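Designed helical repeat protein (Synthetic construct, PDB 5CWD) is a de novo designed helical repeat protein without a natural function, probably made to explore which repeat architectures a chain can adopt. Local coordinates at residues Lys145-Asp149 with Glu150-Lys154. Residues are numbered along the deposited sequence; the frame is centred on the assembly and turned at random.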
loop_
_atom_site.group_PDB
_atom_site.type_symbol
_atom_site.label_atom_id
_atom_site.label_comp_id
_atom_site.label_asym_id
_atom_site.label_seq_id
_atom_site.Cartn_x
_atom_site.Cartn_y
_atom_site.Cartn_z
ATOM N N LYS A 145 -4.429 14.126 -11.925
ATOM C CA LYS A 145 -5.468 14.531 -12.864
ATOM C C LYS A 145 -6.797 14.777 -12.161
ATOM O O LYS A 145 -7.472 15.771 -12.427
ATOM C CB LYS A 145 -5.646 13.476 -13.958
ATOM C CG LYS A 145 -4.526 13.458 -14.987
ATOM C CD LYS A 145 -4.558 14.699 -15.872
ATOM C CE LYS A 145 -3.284 14.840 -16.689
ATOM N NZ LYS A 145 -3.254 16.119 -17.454
ATOM N N GLU A 146 -7.168 13.867 -11.266
ATOM C CA GLU A 146 -8.411 13.996 -10.519
ATOM C C GLU A 146 -8.424 15.280 -9.696
ATOM O O GLU A 146 -9.452 15.954 -9.601
ATOM C CB GLU A 146 -8.614 12.787 -9.606
ATOM C CG GLU A 146 -9.031 11.516 -10.336
ATOM C CD GLU A 146 -9.204 10.333 -9.401
ATOM O OE1 GLU A 146 -8.802 9.212 -9.779
ATOM O OE2 GLU A 146 -9.751 10.521 -8.292
ATOM N N SER A 147 -7.283 15.615 -9.103
ATOM C CA SER A 147 -7.161 16.865 -8.359
ATOM C C SER A 147 -7.275 18.081 -9.276
ATOM O O SER A 147 -7.661 19.159 -8.833
ATOM C CB SER A 147 -5.835 16.912 -7.595
ATOM O OG SER A 147 -5.866 16.045 -6.476
ATOM N N ASN A 148 -6.941 17.900 -10.551
ATOM C CA ASN A 148 -6.969 18.995 -11.520
ATOM C C ASN A 148 -6.027 20.125 -11.098
ATOM O O ASN A 148 -6.326 21.305 -11.290
ATOM C CB ASN A 148 -8.397 19.525 -11.692
ATOM C CG ASN A 148 -8.567 20.366 -12.949
ATOM O OD1 ASN A 148 -7.771 20.281 -13.885
ATOM N ND2 ASN A 148 -9.614 21.185 -12.973
ATOM N N ASP A 149 -4.888 19.748 -10.522
ATOM C CA ASP A 149 -3.887 20.707 -10.058
ATOM C C ASP A 149 -2.494 20.274 -10.502
ATOM O O ASP A 149 -2.179 19.086 -10.520
ATOM C CB ASP A 149 -3.942 20.842 -8.535
ATOM C CG ASP A 149 -2.906 21.805 -7.996
ATOM O OD1 ASP A 149 -1.736 21.397 -7.846
ATOM O OD2 ASP A 149 -3.262 22.968 -7.714
ATOM N N GLU A 150 -1.660 21.249 -10.850
ATOM C CA GLU A 150 -0.333 20.971 -11.385
ATOM C C GLU A 150 0.683 20.678 -10.286
ATOM O O GLU A 150 1.548 19.812 -10.444
ATOM C CB GLU A 150 0.146 22.148 -12.233
ATOM C CG GLU A 150 -0.776 22.471 -13.396
ATOM C CD GLU A 150 -0.277 23.631 -14.236
ATOM O OE1 GLU A 150 0.742 24.248 -13.857
ATOM O OE2 GLU A 150 -0.906 23.924 -15.275
ATOM N N GLU A 151 0.576 21.401 -9.175
ATOM C CA GLU A 151 1.487 21.212 -8.050
ATOM C C GLU A 151 1.441 19.759 -7.572
ATOM O O GLU A 151 2.394 19.263 -6.968
ATOM C CB GLU A 151 1.135 22.171 -6.907
ATOM C CG GLU A 151 2.189 22.263 -5.796
ATOM C CD GLU A 151 3.389 23.121 -6.170
ATOM O OE1 GLU A 151 3.488 23.545 -7.342
ATOM O OE2 GLU A 151 4.233 23.377 -5.283
ATOM N N VAL A 152 0.331 19.083 -7.855
ATOM C CA VAL A 152 0.197 17.660 -7.570
ATOM C C VAL A 152 0.839 16.847 -8.688
ATOM O O VAL A 152 1.489 15.823 -8.444
ATOM C CB VAL A 152 -1.277 17.248 -7.425
ATOM C CG1 VAL A 152 -1.381 15.795 -6.995
ATOM C CG2 VAL A 152 -1.985 18.148 -6.425
ATOM N N GLU A 153 0.647 17.310 -9.918
ATOM C CA GLU A 153 1.255 16.673 -11.078
ATOM C C GLU A 153 2.771 16.650 -10.920
ATOM O O GLU A 153 3.442 15.717 -11.367
ATOM C CB GLU A 153 0.858 17.405 -12.361
ATOM C CG GLU A 153 1.075 16.583 -13.621
ATOM C CD GLU A 153 0.512 17.246 -14.866
ATOM O OE1 GLU A 153 -0.085 18.337 -14.747
ATOM O OE2 GLU A 153 0.670 16.673 -15.964
ATOM N N LYS A 154 3.304 17.680 -10.271
ATOM C CA LYS A 154 4.732 17.739 -9.968
ATOM C C LYS A 154 5.198 16.546 -9.133
ATOM O O LYS A 154 6.022 15.747 -9.587
ATOM C CB LYS A 154 5.067 19.042 -9.239
ATOM C CG LYS A 154 4.836 20.291 -10.076
ATOM C CD LYS A 154 5.659 21.469 -9.582
ATOM C CE LYS A 154 5.606 22.624 -10.570
ATOM N NZ LYS A 154 6.646 23.651 -10.291
#
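The carboxylate of D149 bends over the first turn of helix 150-167, and its OD1 accepts a hydrogen bond from V152 N at 3.1 Å. The N-H meets OD1 nearly in line with its C-O bond, but the N-H...OD1 angle of 138° makes the bond bent. OD1 also lies 2.7 Å from E151 N. This position follows from CG standing anti to the D149 backbone N (chi1 179°), which swings the carboxylate over the start of the helix while OD2 turns aside. In the main chain, E153 N donates weakly to D149 O at 3.4 Å, closing the same turn. The negative charge at this end would probably interact favourably with the helix dipole. Swapping D149 for an alanine would remove OD1 and is likely to leave V152 N without its capping acceptor and the first turn more prone to fray. Across the turn, K145 curls its chain toward E153, and K145 NZ stops 4.2 Å from E153 OE2, opposite charges near each other but too far apart for direct pairing; E153 OE2 also has K157 as a distant, weak ion-pair partner. Packing around the cap is light: V152 CG2 rests against D149 CB at 3.9 Å and reaches S147 CB at 4.2 Å, a light contact between the end of helix 129-147 and the first turn of helix 150-167. N148, the first residue to leave helix 129-147, has a positive phi of 60°, and D149 follows at the N-cap of helix 150-167. The whole is a short two-residue connection in an alpha-alpha hairpin, with an aspartate N-cap, joining the last two helices of this designed helical repeat protein at the surface of the fold.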